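Local coordinates for hypothetical protein TT1465 (Thermus thermophilus, PDB 1WEK), which is of unknown function but belongs to the SLOG clan, with a Rossmann-like alpha/beta fold, and assembles from six copies of the chain, at residues L18-A23 / N99-H104; E27-L32 / F128-V133; F48-P53 / V84-Y89; G58-R63 / D201-V206. All blocks are in the same frame, centred on the assembly; numbering follows the deposited sequence.

Interaction 1 of 4, residues L18-A23 / N99-H104; sequences LFRILA and NIELPH
Arg20, in the middle of the helical segment 18-23, faces Glu101, the first residue past the strand end at 99-100, across a wide backbone gap: their CA atoms are 13.2 Å apart. The helix is regular here, with Leu22 N bonded to Leu18 O (2.8 Å) and Ala23 N to Phe19 O (3.0 Å), whereas 101-104 runs on as irregular chain. The gap is bridged by two long side chains. Arg20 starts with CG anti to its own N (chi1 -174°) and then bends at chi3 (-94°), which brings NH1 to 4.0 Å from Glu101 OE2. That is a long salt bridge, with the guanidinium and carboxylate planes 58° apart and OE2 approaching obliquely.

In the Rossmann-like sheet, strand 95-100 runs on into a loop whose first residue, Glu101, is still backbone-bonded to Leu118 of strand 114-118, and the contact brings this loop within a long ion pair of helix 17-34. The stronger partner of the carboxylate is Arg119, whose NH1 forms a salt bridge with Glu101 OE1, and the guanidinium groups of Arg20 and Arg119 both gather round this anion. Glu101 O also accepts a hydrogen bond from Lys159 NZ of a second subunit.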
loop_
_atom_site.group_PDB
_atom_site.type_symbol
_atom_site.label_atom_id
_atom_site.label_comp_id
_atom_site.label_asym_id
_atom_site.label_seq_id
_atom_site.Cartn_x
_atom_site.Cartn_y
_atom_site.Cartn_z
ATOM N N LEU A 18 8.786 6.336 -0.011
ATOM C CA LEU A 18 7.722 6.089 0.957
ATOM C C LEU A 18 7.688 4.683 1.552
ATOM O O LEU A 18 7.135 4.474 2.634
ATOM C CB LEU A 18 6.372 6.413 0.323
ATOM C CG LEU A 18 6.145 7.894 0.000
ATOM C CD1 LEU A 18 4.932 8.083 -0.871
ATOM C CD2 LEU A 18 5.973 8.654 1.300
ATOM N N PHE A 19 8.263 3.720 0.847
ATOM C CA PHE A 19 8.286 2.356 1.339
ATOM C C PHE A 19 9.037 2.359 2.666
ATOM O O PHE A 19 8.530 1.880 3.673
ATOM C CB PHE A 19 8.993 1.430 0.339
ATOM C CG PHE A 19 8.182 1.121 -0.882
ATOM C CD1 PHE A 19 6.923 0.532 -0.768
ATOM C CD2 PHE A 19 8.688 1.379 -2.149
ATOM C CE1 PHE A 19 6.178 0.199 -1.904
ATOM C CE2 PHE A 19 7.947 1.053 -3.294
ATOM C CZ PHE A 19 6.693 0.462 -3.171
ATOM N N ARG A 20 10.232 2.936 2.664
ATOM C CA ARG A 20 11.038 2.997 3.878
ATOM C C ARG A 20 10.373 3.866 4.952
ATOM O O ARG A 20 10.281 3.469 6.118
ATOM C CB ARG A 20 12.428 3.538 3.554
ATOM C CG ARG A 20 13.393 3.507 4.718
ATOM C CD ARG A 20 14.569 4.416 4.422
ATOM N NE ARG A 20 15.709 3.717 3.832
ATOM C CZ ARG A 20 16.654 3.112 4.544
ATOM N NH1 ARG A 20 16.596 3.117 5.873
ATOM N NH2 ARG A 20 17.661 2.511 3.929
ATOM N N ILE A 21 9.911 5.045 4.554
ATOM C CA ILE A 21 9.242 5.958 5.471
ATOM C C ILE A 21 8.066 5.269 6.160
ATOM O O ILE A 21 7.905 5.391 7.373
ATOM C CB ILE A 21 8.732 7.192 4.730
ATOM C CG1 ILE A 21 9.928 7.978 4.174
ATOM C CG2 ILE A 21 7.882 8.063 5.671
ATOM C CD1 ILE A 21 9.548 9.016 3.160
ATOM N N LEU A 22 7.255 4.550 5.383
ATOM C CA LEU A 22 6.105 3.833 5.918
ATOM C C LEU A 22 6.538 2.722 6.877
ATOM O O LEU A 22 5.920 2.510 7.924
ATOM C CB LEU A 22 5.273 3.217 4.782
ATOM C CG LEU A 22 4.317 4.197 4.094
ATOM C CD1 LEU A 22 3.591 3.514 2.941
ATOM C CD2 LEU A 22 3.334 4.716 5.121
ATOM N N ALA A 23 7.587 2.006 6.488
ATOM C CA ALA A 23 8.132 0.921 7.292
ATOM C C ALA A 23 8.572 1.456 8.653
ATOM O O ALA A 23 8.356 0.815 9.677
ATOM C CB ALA A 23 9.321 0.277 6.568
ATOM N N ASN A 99 17.117 6.603 17.524
ATOM C CA ASN A 99 18.360 6.930 16.838
ATOM C C ASN A 99 18.180 7.413 15.413
ATOM O O ASN A 99 17.436 6.827 14.624
ATOM C CB ASN A 99 19.299 5.719 16.890
ATOM C CG ASN A 99 19.386 5.119 18.288
ATOM O OD1 ASN A 99 18.569 4.279 18.660
ATOM N ND2 ASN A 99 20.352 5.575 19.078
ATOM N N ILE A 100 18.871 8.495 15.087
ATOM C CA ILE A 100 18.775 9.069 13.761
ATOM C C ILE A 100 20.036 8.754 12.962
ATOM O O ILE A 100 21.145 8.906 13.461
ATOM C CB ILE A 100 18.590 10.589 13.852
ATOM C CG1 ILE A 100 18.457 11.181 12.452
ATOM C CG2 ILE A 100 19.750 11.198 14.610
ATOM C CD1 ILE A 100 17.177 10.788 11.741
ATOM N N GLU A 101 19.864 8.297 11.725
ATOM C CA GLU A 101 21.006 7.973 10.880
ATOM C C GLU A 101 21.529 9.238 10.199
ATOM O O GLU A 101 20.821 9.859 9.403
ATOM C CB GLU A 101 20.592 6.934 9.842
ATOM C CG GLU A 101 19.747 5.820 10.463
ATOM C CD GLU A 101 19.546 4.629 9.546
ATOM O OE1 GLU A 101 20.558 3.990 9.176
ATOM O OE2 GLU A 101 18.383 4.329 9.202
ATOM N N LEU A 102 22.771 9.607 10.518
ATOM C CA LEU A 102 23.392 10.806 9.966
ATOM C C LEU A 102 24.659 10.547 9.162
ATOM O O LEU A 102 25.362 9.555 9.381
ATOM C CB LEU A 102 23.731 11.798 11.084
ATOM C CG LEU A 102 22.618 12.360 11.976
ATOM C CD1 LEU A 102 23.206 13.414 12.937
ATOM C CD2 LEU A 102 21.537 12.971 11.112
ATOM N N PRO A 103 24.966 11.455 8.218
ATOM C CA PRO A 103 26.132 11.427 7.327
ATOM C C PRO A 103 27.408 11.207 8.126
ATOM O O PRO A 103 28.301 10.469 7.711
ATOM C CB PRO A 103 26.096 12.807 6.678
ATOM C CG PRO A 103 24.629 13.051 6.544
ATOM C CD PRO A 103 24.089 12.593 7.886
ATOM N N HIS A 104 27.484 11.873 9.273
ATOM C CA HIS A 104 28.621 11.755 10.171
ATOM C C HIS A 104 28.040 11.134 11.419
ATOM O O HIS A 104 27.807 11.808 12.423
ATOM C CB HIS A 104 29.195 13.132 10.477
ATOM C CG HIS A 104 29.561 13.910 9.254
ATOM N ND1 HIS A 104 30.599 13.544 8.424
ATOM C CD2 HIS A 104 29.012 15.019 8.703
ATOM C CE1 HIS A 104 30.674 14.394 7.415
ATOM N NE2 HIS A 104 29.723 15.300 7.561
#

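Interaction 2 of 4, residues E27-L32 / F128-V133; sequences EGFETL and FVRYAV
The guanidinium of Arg130 lies flat over one face of the Phe29 ring, the two planes only 12° apart and Arg130 CZ 3.6 Å from the centroid of the Phe29 ring, a stacked cation-pi pair. It joins the long helix 17-34 to the turn between helix 121-130 and strand 132-137, a strand of the parallel sheet of this Rossmann-like fold. NH1 sits above the centre of the ring, while Arg130 CD comes to 3.2 Å from Phe29 CE1, a tight approach. The arginine chain, extended from CG to NE, is directed to the ring by CG standing anti to the backbone N (chi1 -156°).

At the edge of the same guanidinium, in its plane, is the hydroxyl of Tyr131: Arg130 NH1 donates to Tyr131 OH at 2.9 Å, with a bent N-H...O angle of 137°. One group is thus used two ways, its face for the aromatic ring and its edge for the tyrosine. NH1 also bonds to Glu13 O of a second subunit, and NH2 weakly to Asp14 O there, which should help fix the rotation of the guanidinium.

Tyr131 also packs on the helix. Its hydroxyl abuts Phe29, with Tyr131 OH 3.5 Å from Phe29 CA, the two side chains crossing at about a right angle. One face of its ring receives Leu32 in a CH-pi contact, with Leu32 CB 3.9 Å from the Tyr131 centroid. Further out on the leucine, Leu32 CD1 reaches Tyr131 CD1 at 3.8 Å.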
loop_
_atom_site.group_PDB
_atom_site.type_symbol
_atom_site.label_atom_id
_atom_site.label_comp_id
_atom_site.label_asym_id
_atom_site.label_seq_id
_atom_site.Cartn_x
_atom_site.Cartn_y
_atom_site.Cartn_z
ATOM N N GLU A 27 6.789 0.397 12.040
ATOM C CA GLU A 27 7.635 -0.261 13.025
ATOM C C GLU A 27 7.617 0.562 14.304
ATOM O O GLU A 27 7.509 0.020 15.408
ATOM C CB GLU A 27 9.068 -0.379 12.511
ATOM C CG GLU A 27 9.951 -1.223 13.418
ATOM C CD GLU A 27 11.412 -1.180 13.027
ATOM O OE1 GLU A 27 12.246 -1.711 13.797
ATOM O OE2 GLU A 27 11.729 -0.616 11.953
ATOM N N GLY A 28 7.723 1.879 14.149
ATOM C CA GLY A 28 7.698 2.757 15.302
ATOM C C GLY A 28 6.407 2.611 16.095
ATOM O O GLY A 28 6.439 2.541 17.328
ATOM N N PHE A 29 5.268 2.551 15.407
ATOM C CA PHE A 29 3.997 2.419 16.116
ATOM C C PHE A 29 3.905 1.074 16.851
ATOM O O PHE A 29 3.500 1.027 18.014
ATOM C CB PHE A 29 2.807 2.557 15.157
ATOM C CG PHE A 29 2.724 3.898 14.455
ATOM C CD1 PHE A 29 3.463 4.996 14.903
ATOM C CD2 PHE A 29 1.915 4.051 13.327
ATOM C CE1 PHE A 29 3.403 6.225 14.235
ATOM C CE2 PHE A 29 1.847 5.277 12.651
ATOM C CZ PHE A 29 2.597 6.369 13.107
ATOM N N GLU A 30 4.293 -0.005 16.168
ATOM C CA GLU A 30 4.246 -1.357 16.731
ATOM C C GLU A 30 5.065 -1.459 18.001
ATOM O O GLU A 30 4.638 -2.051 18.985
ATOM C CB GLU A 30 4.771 -2.388 15.722
ATOM C CG GLU A 30 3.966 -2.485 14.431
ATOM C CD GLU A 30 4.528 -3.504 13.442
ATOM O OE1 GLU A 30 5.762 -3.695 13.399
ATOM O OE2 GLU A 30 3.731 -4.103 12.688
ATOM N N THR A 31 6.246 -0.867 17.968
ATOM C CA THR A 31 7.152 -0.897 19.102
ATOM C C THR A 31 6.686 -0.054 20.280
ATOM O O THR A 31 6.432 -0.581 21.363
ATOM C CB THR A 31 8.546 -0.447 18.655
ATOM O OG1 THR A 31 8.996 -1.326 17.622
ATOM C CG2 THR A 31 9.527 -0.477 19.797
ATOM N N LEU A 32 6.552 1.251 20.080
ATOM C CA LEU A 32 6.137 2.127 21.172
ATOM C C LEU A 32 4.757 1.793 21.721
ATOM O O LEU A 32 4.510 1.985 22.903
ATOM C CB LEU A 32 6.186 3.602 20.732
ATOM C CG LEU A 32 7.521 4.088 20.139
ATOM C CD1 LEU A 32 7.567 5.606 20.113
ATOM C CD2 LEU A 32 8.682 3.553 20.968
ATOM N N PHE A 128 8.234 10.865 18.820
ATOM C CA PHE A 128 8.540 11.577 20.051
ATOM C C PHE A 128 7.295 12.152 20.739
ATOM O O PHE A 128 7.280 12.332 21.959
ATOM C CB PHE A 128 9.535 12.707 19.760
ATOM C CG PHE A 128 10.949 12.388 20.147
ATOM C CD1 PHE A 128 11.994 12.573 19.241
ATOM C CD2 PHE A 128 11.244 11.932 21.428
ATOM C CE1 PHE A 128 13.317 12.310 19.604
ATOM C CE2 PHE A 128 12.566 11.664 21.808
ATOM C CZ PHE A 128 13.605 11.858 20.889
ATOM N N VAL A 129 6.251 12.445 19.970
ATOM C CA VAL A 129 5.039 13.018 20.564
ATOM C C VAL A 129 3.852 12.059 20.625
ATOM O O VAL A 129 3.094 12.062 21.599
ATOM C CB VAL A 129 4.582 14.296 19.805
ATOM C CG1 VAL A 129 5.726 15.286 19.703
ATOM C CG2 VAL A 129 4.103 13.935 18.430
ATOM N N ARG A 130 3.701 11.235 19.594
ATOM C CA ARG A 130 2.583 10.309 19.518
ATOM C C ARG A 130 2.265 9.610 20.831
ATOM O O ARG A 130 1.100 9.457 21.184
ATOM C CB ARG A 130 2.839 9.258 18.437
ATOM C CG ARG A 130 1.563 8.616 17.877
ATOM C CD ARG A 130 1.877 7.902 16.560
ATOM N NE ARG A 130 0.726 7.792 15.659
ATOM C CZ ARG A 130 -0.037 6.709 15.525
ATOM N NH1 ARG A 130 0.210 5.613 16.236
ATOM N NH2 ARG A 130 -1.043 6.717 14.660
ATOM N N TYR A 131 3.295 9.209 21.565
ATOM C CA TYR A 131 3.073 8.491 22.813
ATOM C C TYR A 131 3.576 9.189 24.072
ATOM O O TYR A 131 3.755 8.539 25.094
ATOM C CB TYR A 131 3.731 7.103 22.717
ATOM C CG TYR A 131 3.270 6.289 21.528
ATOM C CD1 TYR A 131 3.890 6.417 20.281
ATOM C CD2 TYR A 131 2.171 5.436 21.631
ATOM C CE1 TYR A 131 3.418 5.724 19.165
ATOM C CE2 TYR A 131 1.691 4.741 20.522
ATOM C CZ TYR A 131 2.316 4.893 19.294
ATOM O OH TYR A 131 1.812 4.239 18.191
ATOM N N ALA A 132 3.797 10.495 24.021
ATOM C CA ALA A 132 4.322 11.194 25.194
ATOM C C ALA A 132 3.286 11.762 26.161
ATOM O O ALA A 132 2.203 12.183 25.761
ATOM C CB ALA A 132 5.260 12.309 24.751
ATOM N N VAL A 133 3.656 11.779 27.440
ATOM C CA VAL A 133 2.824 12.321 28.500
ATOM C C VAL A 133 3.535 13.558 29.028
ATOM O O VAL A 133 3.086 14.188 29.990
ATOM C CB VAL A 133 2.638 11.310 29.667
ATOM C CG1 VAL A 133 1.876 10.083 29.191
ATOM C CG2 VAL A 133 3.991 10.893 30.213
#

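Interaction 3 of 4, residues F48-P53 / V84-Y89; sequences FGEGHP and VNRGAY
Arg86 reaches from helix 79-90 to Glu50, in the loop between strand 39-43 and helix 53-68, on a fully stretched side chain. From CB, which points to the loop, CG runs anti to the backbone N (chi1 -168°), and the later torsions are all extended. The side chain packs against Tyr59 and Tyr111 beyond the two segments. NE forms a salt bridge with Glu90 OE2, one helical turn on, and this is the strongest polar partner of the group. At the tip, NH1 meets the carboxylate of Glu50: Arg86 NH1 is 3.8 Å from Glu50 CD and 3.9 Å from Glu50 OE2, with OE1 no farther off. The carboxylate lies at the edge of the guanidinium, its own plane turned 78° from it. NH1 also makes a weak hydrogen bond to Tyr55 OH.

Glu50 is presented by a type II beta turn from Gly49 to His52, closed by His52 N to Gly49 O at 3.0 Å, with Gly51 at the turn's third position on a positive phi of 101°. His52 follows as the N-cap of helix 53-68, ND1 accepting from Ala54 N, and its imidazole meets the Phe48 ring face to face, which probably steadies the base of the turn.

At 3.9 Å the Glu50-Arg86 pair is a long salt bridge, too far for a hydrogen bond. Its attraction is probably weak and, at the surface, further screened by solvent, with Glu90 the firmer counter-charge for the arginine.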
loop_
_atom_site.group_PDB
_atom_site.type_symbol
_atom_site.label_atom_id
_atom_site.label_comp_id
_atom_site.label_asym_id
_atom_site.label_seq_id
_atom_site.Cartn_x
_atom_site.Cartn_y
_atom_site.Cartn_z
ATOM N N PHE A 48 27.484 17.720 25.423
ATOM C CA PHE A 48 27.859 17.881 26.826
ATOM C C PHE A 48 28.007 16.486 27.453
ATOM O O PHE A 48 27.017 15.832 27.780
ATOM C CB PHE A 48 26.784 18.690 27.568
ATOM C CG PHE A 48 26.577 20.084 27.024
ATOM C CD1 PHE A 48 25.421 20.800 27.336
ATOM C CD2 PHE A 48 27.539 20.686 26.215
ATOM C CE1 PHE A 48 25.227 22.086 26.854
ATOM C CE2 PHE A 48 27.357 21.983 25.720
ATOM C CZ PHE A 48 26.194 22.686 26.042
ATOM N N GLY A 49 29.246 16.032 27.615
ATOM C CA GLY A 49 29.483 14.710 28.173
ATOM C C GLY A 49 29.598 14.579 29.685
ATOM O O GLY A 49 29.308 15.505 30.435
ATOM N N GLU A 50 30.022 13.402 30.134
ATOM C CA GLU A 50 30.173 13.138 31.561
ATOM C C GLU A 50 30.951 14.242 32.251
ATOM O O GLU A 50 31.981 14.684 31.749
ATOM C CB GLU A 50 30.898 11.814 31.772
ATOM C CG GLU A 50 30.053 10.759 32.427
ATOM C CD GLU A 50 30.860 9.546 32.826
ATOM O OE1 GLU A 50 31.460 8.912 31.933
ATOM O OE2 GLU A 50 30.897 9.230 34.034
ATOM N N GLY A 51 30.459 14.686 33.405
ATOM C CA GLY A 51 31.140 15.746 34.138
ATOM C C GLY A 51 30.503 17.114 33.960
ATOM O O GLY A 51 30.567 17.971 34.849
ATOM N N HIS A 52 29.890 17.312 32.796
ATOM C CA HIS A 52 29.221 18.556 32.451
ATOM C C HIS A 52 27.905 18.634 33.240
ATOM O O HIS A 52 27.220 17.626 33.414
ATOM C CB HIS A 52 28.956 18.564 30.939
ATOM C CG HIS A 52 28.538 19.894 30.396
ATOM N ND1 HIS A 52 27.300 20.447 30.645
ATOM C CD2 HIS A 52 29.200 20.786 29.620
ATOM C CE1 HIS A 52 27.216 21.622 30.047
ATOM N NE2 HIS A 52 28.355 21.852 29.417
ATOM N N PRO A 53 27.536 19.833 33.724
ATOM C CA PRO A 53 26.303 20.038 34.494
ATOM C C PRO A 53 25.049 19.469 33.816
ATOM O O PRO A 53 24.190 18.875 34.471
ATOM C CB PRO A 53 26.235 21.556 34.630
ATOM C CG PRO A 53 27.641 21.950 34.614
ATOM C CD PRO A 53 28.223 21.117 33.518
ATOM N N VAL A 84 20.630 10.652 30.145
ATOM C CA VAL A 84 19.226 10.401 30.456
ATOM C C VAL A 84 18.857 8.927 30.286
ATOM O O VAL A 84 18.143 8.383 31.113
ATOM C CB VAL A 84 18.273 11.234 29.576
ATOM C CG1 VAL A 84 16.819 10.823 29.869
ATOM C CG2 VAL A 84 18.478 12.725 29.836
ATOM N N ASN A 85 19.321 8.294 29.208
ATOM C CA ASN A 85 19.047 6.869 28.978
ATOM C C ASN A 85 19.740 6.036 30.063
ATOM O O ASN A 85 19.193 5.041 30.559
ATOM C CB ASN A 85 19.584 6.410 27.624
ATOM C CG ASN A 85 18.738 6.874 26.456
ATOM O OD1 ASN A 85 19.227 7.564 25.568
ATOM N ND2 ASN A 85 17.473 6.475 26.438
ATOM N N ARG A 86 20.959 6.444 30.412
ATOM C CA ARG A 86 21.745 5.749 31.421
ATOM C C ARG A 86 21.086 5.790 32.791
ATOM O O ARG A 86 20.990 4.772 33.474
ATOM C CB ARG A 86 23.138 6.359 31.517
ATOM C CG ARG A 86 24.116 5.520 32.334
ATOM C CD ARG A 86 25.496 6.165 32.344
ATOM N NE ARG A 86 26.506 5.305 32.946
ATOM C CZ ARG A 86 27.791 5.632 33.046
ATOM N NH1 ARG A 86 28.214 6.801 32.582
ATOM N NH2 ARG A 86 28.650 4.792 33.611
ATOM N N GLY A 87 20.641 6.971 33.194
ATOM C CA GLY A 87 20.001 7.094 34.485
ATOM C C GLY A 87 18.816 6.160 34.583
ATOM O O GLY A 87 18.610 5.509 35.610
ATOM N N ALA A 88 18.044 6.093 33.506
ATOM C CA ALA A 88 16.865 5.250 33.447
ATOM C C ALA A 88 17.274 3.786 33.422
ATOM O O ALA A 88 16.809 2.981 34.231
ATOM C CB ALA A 88 16.060 5.573 32.213
ATOM N N TYR A 89 18.143 3.459 32.475
ATOM C CA TYR A 89 18.634 2.105 32.317
ATOM C C TYR A 89 19.129 1.542 33.641
ATOM O O TYR A 89 18.653 0.506 34.108
ATOM C CB TYR A 89 19.786 2.074 31.322
ATOM C CG TYR A 89 20.132 0.690 30.838
ATOM C CD1 TYR A 89 19.297 0.027 29.940
ATOM C CD2 TYR A 89 21.321 0.071 31.216
ATOM C CE1 TYR A 89 19.634 -1.204 29.417
ATOM C CE2 TYR A 89 21.670 -1.173 30.696
ATOM C CZ TYR A 89 20.821 -1.801 29.792
ATOM O OH TYR A 89 21.164 -3.012 29.228
#

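Interaction 4 of 4, residues G58-R63 / D201-V206; sequences GYRLGR and DEPEEV
Two helices of the Rossmann-like fold meet here: helix 53-68, which follows the central strand 39-43, and helix 203-211, which follows the outermost strand 198-200. Leu61 and Pro203 mark the closest backbone approach, their CA atoms 5.7 Å apart. Pro203 carries much of the contact. It occupies the first turn of its helix, directly after the N-cap residue Glu202, where a backbone N-H is not needed for the helical bonding, and its ring is turned toward the neighbouring helix.

Over that ring comes Arg60. Its CG stands anti to the carbonyl carbon (chi1 -63°) and the chain bends at chi3 (-65°), folding the guanidinium back so that one face covers the proline: Arg60 NH2 is 3.4 Å from Pro203 CD and 3.6 Å from Pro203 CG. The edge of the group is left for polar partners. A water in its plane accepts from Arg60 NH2 at 2.7 Å and donates to Glu204 OE1 at 3.1 Å. The direct separation of Arg60 NH2 and Glu204 OE1 is 4.7 Å, so the opposite charges are joined through this water and not by contact.

Deeper in, Leu61 CD2 and Val206 CG1 touch loosely at 4.5 Å. Both side chains also rest on Val136 of strand 132-137, and they reach Leu168 and Phe166 of strand 165-168 respectively. An apolar layer between helices and sheet, with the charged groups kept to the outer rim, is the usual packing of helices covering one face of a parallel sheet in alpha/beta Rossmann-like folds.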
loop_
_atom_site.group_PDB
_atom_site.type_symbol
_atom_site.label_atom_id
_atom_site.label_comp_id
_atom_site.label_asym_id
_atom_site.label_seq_id
_atom_site.Cartn_x
_atom_site.Cartn_y
_atom_site.Cartn_z
ATOM N N GLY A 58 21.015 15.430 33.629
ATOM C CA GLY A 58 20.311 14.488 32.779
ATOM C C GLY A 58 20.310 13.108 33.414
ATOM O O GLY A 58 19.292 12.391 33.371
ATOM N N TYR A 59 21.442 12.730 34.013
ATOM C CA TYR A 59 21.504 11.427 34.649
ATOM C C TYR A 59 20.475 11.364 35.777
ATOM O O TYR A 59 19.736 10.398 35.865
ATOM C CB TYR A 59 22.906 11.117 35.184
ATOM C CG TYR A 59 22.972 9.739 35.798
ATOM C CD1 TYR A 59 22.551 9.519 37.110
ATOM C CD2 TYR A 59 23.358 8.635 35.039
ATOM C CE1 TYR A 59 22.502 8.241 37.646
ATOM C CE2 TYR A 59 23.312 7.347 35.568
ATOM C CZ TYR A 59 22.875 7.160 36.871
ATOM O OH TYR A 59 22.750 5.889 37.375
ATOM N N ARG A 60 20.410 12.407 36.604
ATOM C CA ARG A 60 19.460 12.457 37.719
ATOM C C ARG A 60 18.006 12.382 37.255
ATOM O O ARG A 60 17.198 11.671 37.857
ATOM C CB ARG A 60 19.664 13.736 38.560
ATOM C CG ARG A 60 21.026 13.874 39.256
ATOM C CD ARG A 60 20.897 14.718 40.530
ATOM N NE ARG A 60 20.526 16.101 40.252
ATOM C CZ ARG A 60 19.758 16.863 41.029
ATOM N NH1 ARG A 60 19.250 16.389 42.160
ATOM N NH2 ARG A 60 19.507 18.119 40.674
ATOM N N LEU A 61 17.669 13.125 36.200
ATOM C CA LEU A 61 16.314 13.136 35.642
ATOM C C LEU A 61 15.966 11.731 35.170
ATOM O O LEU A 61 14.900 11.211 35.472
ATOM C CB LEU A 61 16.239 14.063 34.427
ATOM C CG LEU A 61 15.009 14.908 34.098
ATOM C CD1 LEU A 61 14.878 14.974 32.591
ATOM C CD2 LEU A 61 13.756 14.355 34.720
ATOM N N GLY A 62 16.873 11.137 34.397
ATOM C CA GLY A 62 16.647 9.799 33.884
ATOM C C GLY A 62 16.384 8.816 35.006
ATOM O O GLY A 62 15.443 8.032 34.942
ATOM N N ARG A 63 17.221 8.856 36.037
ATOM C CA ARG A 63 17.056 7.981 37.186
ATOM C C ARG A 63 15.742 8.255 37.953
ATOM O O ARG A 63 15.050 7.321 38.382
ATOM C CB ARG A 63 18.248 8.150 38.130
ATOM C CG ARG A 63 18.057 7.498 39.478
ATOM C CD ARG A 63 18.660 8.363 40.568
ATOM N NE ARG A 63 20.077 8.096 40.770
ATOM C CZ ARG A 63 20.967 9.011 41.138
ATOM N NH1 ARG A 63 20.600 10.275 41.331
ATOM N NH2 ARG A 63 22.223 8.648 41.352
ATOM N N ASP A 201 14.926 24.750 37.538
ATOM C CA ASP A 201 16.282 24.274 37.820
ATOM C C ASP A 201 16.264 22.931 38.553
ATOM O O ASP A 201 17.303 22.272 38.679
ATOM C CB ASP A 201 17.045 25.276 38.696
ATOM C CG ASP A 201 17.608 26.448 37.908
ATOM O OD1 ASP A 201 17.860 26.302 36.702
ATOM O OD2 ASP A 201 17.821 27.516 38.503
ATOM N N GLU A 202 15.086 22.523 39.022
ATOM C CA GLU A 202 14.958 21.293 39.801
ATOM C C GLU A 202 14.340 20.085 39.096
ATOM O O GLU A 202 13.179 20.105 38.701
ATOM C CB GLU A 202 14.157 21.612 41.061
ATOM C CG GLU A 202 14.629 22.889 41.749
ATOM C CD GLU A 202 13.537 23.547 42.577
ATOM O OE1 GLU A 202 13.822 24.576 43.233
ATOM O OE2 GLU A 202 12.395 23.039 42.563
ATOM N N PRO A 203 15.119 19.011 38.934
ATOM C CA PRO A 203 14.577 17.825 38.274
ATOM C C PRO A 203 13.384 17.285 39.055
ATOM O O PRO A 203 12.450 16.736 38.472
ATOM C CB PRO A 203 15.758 16.857 38.286
ATOM C CG PRO A 203 16.943 17.779 38.196
ATOM C CD PRO A 203 16.569 18.872 39.164
ATOM N N GLU A 204 13.427 17.449 40.379
ATOM C CA GLU A 204 12.369 16.963 41.259
ATOM C C GLU A 204 11.037 17.609 40.943
ATOM O O GLU A 204 9.987 16.974 41.058
ATOM C CB GLU A 204 12.711 17.236 42.727
ATOM C CG GLU A 204 12.850 18.718 43.070
ATOM C CD GLU A 204 14.293 19.179 43.140
ATOM O OE1 GLU A 204 15.120 18.749 42.294
ATOM O OE2 GLU A 204 14.597 19.987 44.045
ATOM N N GLU A 205 11.077 18.875 40.545
ATOM C CA GLU A 205 9.855 19.591 40.225
ATOM C C GLU A 205 9.243 19.024 38.959
ATOM O O GLU A 205 8.017 18.937 38.833
ATOM C CB GLU A 205 10.142 21.088 40.067
ATOM C CG GLU A 205 8.923 21.920 39.722
ATOM C CD GLU A 205 9.118 23.388 40.045
ATOM O OE1 GLU A 205 10.077 23.994 39.519
ATOM O OE2 GLU A 205 8.309 23.932 40.833
ATOM N N VAL A 206 10.098 18.630 38.022
ATOM C CA VAL A 206 9.624 18.041 36.774
ATOM C C VAL A 206 8.973 16.691 37.036
ATOM O O VAL A 206 7.851 16.437 36.592
ATOM C CB VAL A 206 10.779 17.839 35.754
ATOM C CG1 VAL A 206 10.250 17.155 34.491
ATOM C CG2 VAL A 206 11.391 19.189 35.386
HETATM O O HOH W 1 18.081 19.712 42.342
#

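Overall arrangement
The four contacts spread over one chain with a Rossmann-like parallel sheet. Interactions 1 and 2 share helix 17-34, their centres about 16 Å apart; they link this long helix to the sheet region, and both reach the second subunit, so they lie where the chain joins its assembly. Interactions 3 and 4 lie about 11 Å apart, centre to centre, and touch directly, Gly87 CA packing on Tyr59 CE2 at 3.5 Å as helix 79-90 meets helix 53-68. Interactions 1 and 4 are about 31 Å apart on opposite sides of the chain's centre. Along the chain, interaction 3 falls within the spans of 1 and 2, while interaction 4 crosses all three, interlocking early and late segments.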